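Local coordinates for molybdopterin-guanine dinucleotide biosynthesis adapter protein (Escherichia coli, PDB 1NP6), which binds GTP, hydrolyses it weakly, and may act as an adapter for efficient synthesis and use of the molybdopterin guanine dinucleotide cofactor, at residues I6-F11 and L101-E107; R60-Q66 and L77-T81. All blocks are in the same frame, centred on the assembly; numbering follows the deposited sequence.

Interaction 1 (I6-F11 and L101-E107); sequences IPLLAF and LDLILVE
Two neighbouring parallel strands, 8-11 and 103-107, pair in the buried middle of the six-stranded parallel sheet, their axes 4.5 Å apart at closest and crossing at -29°. Leu8 pairs with Ile104, Leu9 with Leu105 and Ala10 with Val106 (CA-CA 4.9, 5.0 and 4.4 Å). Four hydrogen bonds zigzag between the extended backbones: Ile104 N to Pro7 O (3.0 Å), Leu9 N to Ile104 O (2.9 Å), Val106 N to Leu9 O (2.9 Å) and Phe11 N to Val106 O (3.0 Å). Strand 8-12 leads into the Walker A P-loop, as in P-loop NTPases, and Glu107, ending its strand, touches Thr20, a probable GTP-binding residue of that loop. On one face, Leu8 CD1 lies 4.0 Å from Ile104 CD1, and Ala10 CB 4.2 Å from Val106 CB; helix 89-95 packs on Leu8, Ile104 and Val106. On the other, Leu9 (t, p) brings CD2 to 4.3 Å from Leu105 CD2, which also meets the edge of the Phe11 ring (CE1, 3.9 Å); helices 19-32 and 158-170 pack here. Before the strands, Ile6 (p, t) puts CD1 3.8 Å from both Leu101 CB and Ile104 CD1; Asp102 OD2 forms a salt bridge with Arg36.

Interaction 2 (R60-Q66 and L77-T81); sequences RKAGAAQ and LMTET
The end of helix 53-61 turns back through a Schellman motif, with Gly63 at positive phi (129°) and its N bonded to Arg60 O (3.1 Å), so that the chain runs antiparallel to strand 77-80. Glu80 N donates to Ala65 O (3.0 Å); Gln66 and Thr79 form a non-hydrogen-bonded pair (CA-CA 4.6 Å), and Gln66 CA lies 3.2 Å from Met78 O. Arg60 (m, t, m) reaches toward the strand: its NH1 makes a salt bridge to Glu80 OE1 (3.1 Å), Glu80 being t, p, while Met78 (t, p, p) lays CG over one guanidinium face, 3.7 Å from Arg60 NE. Ser56 and Asp48 also hold this guanidinium. Gln66 (m, t) and Thr79 (m) share a face, where a water lies 2.6 Å from Thr79 OG1 and weakly bonds Gln66 OE1 (3.1 Å), whose stronger partner is Asp97 N of the second subunit. The pairing thus joins helix 53-61 to the hairpin of strands 66-70 and 74-80, which a parallel strand of the second subunit extends across the dimer interface.

From the N terminus, strand 8-12 runs into the P-loop and helix 19-32, then strand 37-42 forms one edge of the parallel sheet within the chain. The chain next leaves for helix 53-61 and the hairpin of strands 66-70 and 74-80, where interaction 2 closes a short loop of ten residues. Helix 89-95 brings it back, and strand 103-107 enters between 37-42 and 8-12, closing the 89-residue loop of interaction 1, inside which interaction 2 is nested. Their centres are 27 Å apart and nearest atoms about 13 Å: interaction 1 joins central strands beside the P-loop, interaction 2 the end of helix 53-61 to the hairpin. Across the dimer, Gln66 of the second subunit packs on Leu101 of interaction 1.

Interaction 1 (I6-F11 and L101-E107)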
loop_
_atom_site.group_PDB
_atom_site.type_symbol
_atom_site.label_atom_id
_atom_site.label_comp_id
_atom_site.label_asym_id
_atom_site.label_seq_id
_atom_site.Cartn_x
_atom_site.Cartn_y
_atom_site.Cartn_z
ATOM N N ILE B 6 -8.892 15.628 -7.603
ATOM C CA ILE B 6 -9.620 14.767 -8.540
ATOM C C ILE B 6 -10.938 14.177 -8.002
ATOM O O ILE B 6 -11.061 13.895 -6.809
ATOM C CB ILE B 6 -8.689 13.669 -9.180
ATOM C CG1 ILE B 6 -8.357 12.547 -8.189
ATOM C CG2 ILE B 6 -7.419 14.289 -9.748
ATOM C CD1 ILE B 6 -7.764 11.322 -8.863
ATOM N N PRO B 7 -11.914 13.995 -8.895
ATOM C CA PRO B 7 -13.246 13.514 -8.511
ATOM C C PRO B 7 -13.264 12.114 -7.903
ATOM O O PRO B 7 -12.603 11.186 -8.407
ATOM C CB PRO B 7 -14.014 13.508 -9.840
ATOM C CG PRO B 7 -13.254 14.392 -10.741
ATOM C CD PRO B 7 -11.818 14.242 -10.348
ATOM N N LEU B 8 -14.021 11.992 -6.812
ATOM C CA LEU B 8 -14.383 10.727 -6.184
ATOM C C LEU B 8 -15.832 10.341 -6.565
ATOM O O LEU B 8 -16.747 11.171 -6.504
ATOM C CB LEU B 8 -14.264 10.867 -4.656
ATOM C CG LEU B 8 -13.021 10.373 -3.902
ATOM C CD1 LEU B 8 -11.746 11.061 -4.371
ATOM C CD2 LEU B 8 -13.193 10.536 -2.389
ATOM N N LEU B 9 -16.052 9.086 -6.952
ATOM C CA LEU B 9 -17.389 8.623 -7.345
ATOM C C LEU B 9 -17.713 7.244 -6.762
ATOM O O LEU B 9 -17.011 6.261 -7.036
ATOM C CB LEU B 9 -17.517 8.581 -8.884
ATOM C CG LEU B 9 -18.846 8.071 -9.470
ATOM C CD1 LEU B 9 -20.013 9.053 -9.221
ATOM C CD2 LEU B 9 -18.693 7.790 -10.964
ATOM N N ALA B 10 -18.777 7.160 -5.969
ATOM C CA ALA B 10 -19.161 5.883 -5.364
ATOM C C ALA B 10 -20.219 5.143 -6.182
ATOM O O ALA B 10 -21.047 5.760 -6.851
ATOM C CB ALA B 10 -19.662 6.089 -3.936
ATOM N N PHE B 11 -20.180 3.818 -6.094
ATOM C CA PHE B 11 -21.216 2.942 -6.611
ATOM C C PHE B 11 -21.848 2.214 -5.438
ATOM O O PHE B 11 -21.151 1.575 -4.646
ATOM C CB PHE B 11 -20.627 1.942 -7.626
ATOM C CG PHE B 11 -20.497 2.517 -9.016
ATOM C CD1 PHE B 11 -19.414 3.309 -9.348
ATOM C CD2 PHE B 11 -21.493 2.321 -9.962
ATOM C CE1 PHE B 11 -19.311 3.885 -10.601
ATOM C CE2 PHE B 11 -21.391 2.889 -11.226
ATOM C CZ PHE B 11 -20.299 3.664 -11.545
ATOM N N LEU B 101 -3.595 9.847 -11.785
ATOM C CA LEU B 101 -4.991 9.378 -11.812
ATOM C C LEU B 101 -5.929 10.496 -12.233
ATOM O O LEU B 101 -5.639 11.670 -12.004
ATOM C CB LEU B 101 -5.433 8.839 -10.437
ATOM C CG LEU B 101 -4.769 7.597 -9.810
ATOM C CD1 LEU B 101 -5.288 7.390 -8.387
ATOM C CD2 LEU B 101 -4.940 6.283 -10.632
ATOM N N ASP B 102 -7.067 10.124 -12.814
ATOM C CA ASP B 102 -8.098 11.076 -13.251
ATOM C C ASP B 102 -9.396 11.013 -12.449
ATOM O O ASP B 102 -10.186 11.951 -12.481
ATOM C CB ASP B 102 -8.436 10.826 -14.723
ATOM C CG ASP B 102 -7.217 10.902 -15.621
ATOM O OD1 ASP B 102 -6.515 11.929 -15.575
ATOM O OD2 ASP B 102 -6.874 9.983 -16.402
ATOM N N LEU B 103 -9.612 9.895 -11.754
ATOM C CA LEU B 103 -10.903 9.530 -11.183
ATOM C C LEU B 103 -10.703 8.419 -10.168
ATOM O O LEU B 103 -10.032 7.439 -10.459
ATOM C CB LEU B 103 -11.836 9.003 -12.285
ATOM C CG LEU B 103 -13.164 8.368 -11.877
ATOM C CD1 LEU B 103 -14.225 9.460 -11.592
ATOM C CD2 LEU B 103 -13.653 7.403 -12.940
ATOM N N ILE B 104 -11.300 8.555 -8.989
ATOM C CA ILE B 104 -11.252 7.476 -8.011
ATOM C C ILE B 104 -12.645 6.903 -7.764
ATOM O O ILE B 104 -13.547 7.618 -7.314
ATOM C CB ILE B 104 -10.586 7.976 -6.695
ATOM C CG1 ILE B 104 -9.122 8.369 -6.937
ATOM C CG2 ILE B 104 -10.670 6.934 -5.602
ATOM C CD1 ILE B 104 -8.509 9.266 -5.815
ATOM N N LEU B 105 -12.814 5.606 -8.048
ATOM C CA LEU B 105 -14.063 4.895 -7.778
ATOM C C LEU B 105 -14.080 4.359 -6.341
ATOM O O LEU B 105 -13.041 3.926 -5.847
ATOM C CB LEU B 105 -14.273 3.739 -8.770
ATOM C CG LEU B 105 -14.229 4.145 -10.253
ATOM C CD1 LEU B 105 -13.992 2.945 -11.194
ATOM C CD2 LEU B 105 -15.516 4.880 -10.638
ATOM N N VAL B 106 -15.260 4.365 -5.704
ATOM C CA VAL B 106 -15.405 3.959 -4.288
ATOM C C VAL B 106 -16.522 2.946 -4.088
ATOM O O VAL B 106 -17.643 3.150 -4.569
ATOM C CB VAL B 106 -15.650 5.192 -3.368
ATOM C CG1 VAL B 106 -15.700 4.767 -1.875
ATOM C CG2 VAL B 106 -14.589 6.247 -3.614
ATOM N N GLU B 107 -16.225 1.858 -3.373
ATOM C CA GLU B 107 -17.154 0.729 -3.224
ATOM C C GLU B 107 -17.051 -0.073 -1.895
ATOM O O GLU B 107 -15.959 -0.304 -1.378
ATOM C CB GLU B 107 -16.929 -0.227 -4.405
ATOM C CG GLU B 107 -17.468 -1.621 -4.193
ATOM C CD GLU B 107 -16.771 -2.633 -5.060
ATOM O OE1 GLU B 107 -15.523 -2.659 -5.057
ATOM O OE2 GLU B 107 -17.482 -3.387 -5.753
#

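Interaction 2 (R60-Q66 and L77-T81)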
loop_
_atom_site.group_PDB
_atom_site.type_symbol
_atom_site.label_atom_id
_atom_site.label_comp_id
_atom_site.label_asym_id
_atom_site.label_seq_id
_atom_site.Cartn_x
_atom_site.Cartn_y
_atom_site.Cartn_z
ATOM N N ARG B 60 5.503 -7.876 9.716
ATOM C CA ARG B 60 4.432 -7.229 10.482
ATOM C C ARG B 60 4.138 -8.043 11.751
ATOM O O ARG B 60 3.853 -7.471 12.806
ATOM C CB ARG B 60 3.153 -7.069 9.632
ATOM C CG ARG B 60 3.192 -5.882 8.673
ATOM C CD ARG B 60 1.937 -5.700 7.811
ATOM N NE ARG B 60 1.751 -6.827 6.879
ATOM C CZ ARG B 60 0.815 -7.772 7.015
ATOM N NH1 ARG B 60 -0.044 -7.722 8.039
ATOM N NH2 ARG B 60 0.740 -8.783 6.133
ATOM N N LYS B 61 4.208 -9.376 11.636
ATOM C CA LYS B 61 4.085 -10.266 12.802
ATOM C C LYS B 61 5.154 -9.974 13.861
ATOM O O LYS B 61 4.879 -10.083 15.058
ATOM C CB LYS B 61 4.154 -11.743 12.379
ATOM C CG LYS B 61 3.344 -12.702 13.248
ATOM C CD LYS B 61 3.925 -14.113 13.218
ATOM C CE LYS B 61 3.482 -14.929 14.428
ATOM N NZ LYS B 61 3.393 -16.388 14.120
ATOM N N ALA B 62 6.360 -9.590 13.431
ATOM C CA ALA B 62 7.438 -9.240 14.376
ATOM C C ALA B 62 7.351 -7.820 14.957
ATOM O O ALA B 62 8.075 -7.494 15.900
ATOM C CB ALA B 62 8.796 -9.462 13.753
ATOM N N GLY B 63 6.499 -6.975 14.377
ATOM C CA GLY B 63 6.282 -5.634 14.892
ATOM C C GLY B 63 6.394 -4.474 13.916
ATOM O O GLY B 63 6.222 -3.323 14.318
ATOM N N ALA B 64 6.691 -4.732 12.637
ATOM C CA ALA B 64 6.658 -3.628 11.664
ATOM C C ALA B 64 5.218 -3.130 11.474
ATOM O O ALA B 64 4.329 -3.898 11.106
ATOM C CB ALA B 64 7.274 -4.043 10.316
ATOM N N ALA B 65 4.992 -1.850 11.752
ATOM C CA ALA B 65 3.654 -1.264 11.724
ATOM C C ALA B 65 3.195 -0.832 10.329
ATOM O O ALA B 65 1.994 -0.814 10.046
ATOM C CB ALA B 65 3.588 -0.053 12.685
ATOM N N GLN B 66 4.145 -0.412 9.504
ATOM C CA GLN B 66 3.896 -0.169 8.081
ATOM C C GLN B 66 4.987 -0.889 7.293
ATOM O O GLN B 66 6.154 -0.874 7.696
ATOM C CB GLN B 66 3.920 1.326 7.754
ATOM C CG GLN B 66 2.673 2.135 8.330
ATOM C CD GLN B 66 2.745 3.616 8.057
ATOM O OE1 GLN B 66 2.927 4.025 6.919
ATOM N NE2 GLN B 66 2.570 4.430 9.098
ATOM N N LEU B 77 1.881 -1.096 -0.202
ATOM C CA LEU B 77 2.025 -0.582 1.168
ATOM C C LEU B 77 1.000 -1.278 2.087
ATOM O O LEU B 77 -0.156 -1.455 1.696
ATOM C CB LEU B 77 1.813 0.933 1.143
ATOM C CG LEU B 77 1.627 1.569 2.544
ATOM C CD1 LEU B 77 2.949 1.657 3.317
ATOM C CD2 LEU B 77 0.987 2.935 2.337
ATOM N N MET B 78 1.417 -1.744 3.270
ATOM C CA MET B 78 0.447 -2.241 4.238
ATOM C C MET B 78 0.554 -1.415 5.534
ATOM O O MET B 78 1.657 -1.117 5.961
ATOM C CB MET B 78 0.627 -3.732 4.511
ATOM C CG MET B 78 -0.487 -4.355 5.388
ATOM S SD MET B 78 -2.100 -4.589 4.644
ATOM C CE MET B 78 -1.732 -6.058 3.491
ATOM N N THR B 79 -0.594 -1.046 6.101
ATOM C CA THR B 79 -0.680 -0.267 7.365
ATOM C C THR B 79 -1.507 -1.073 8.371
ATOM O O THR B 79 -2.695 -1.303 8.175
ATOM C CB THR B 79 -1.311 1.123 7.107
ATOM O OG1 THR B 79 -0.517 1.859 6.162
ATOM C CG2 THR B 79 -1.288 2.026 8.392
ATOM N N GLU B 80 -0.864 -1.526 9.441
ATOM C CA GLU B 80 -1.547 -2.254 10.512
ATOM C C GLU B 80 -2.380 -1.265 11.359
ATOM O O GLU B 80 -1.854 -0.232 11.786
ATOM C CB GLU B 80 -0.504 -2.983 11.385
ATOM C CG GLU B 80 -0.993 -4.260 12.051
ATOM C CD GLU B 80 -1.008 -5.483 11.147
ATOM O OE1 GLU B 80 -0.796 -5.374 9.908
ATOM O OE2 GLU B 80 -1.247 -6.583 11.690
ATOM N N THR B 81 -3.671 -1.568 11.552
ATOM C CA THR B 81 -4.569 -0.783 12.425
ATOM C C THR B 81 -5.240 -1.698 13.477
ATOM O O THR B 81 -6.448 -1.963 13.409
ATOM C CB THR B 81 -5.674 -0.042 11.610
ATOM O OG1 THR B 81 -6.489 -0.997 10.911
ATOM C CG2 THR B 81 -5.084 0.863 10.517
HETATM O O HOH W 1 0.005 4.413 6.135
#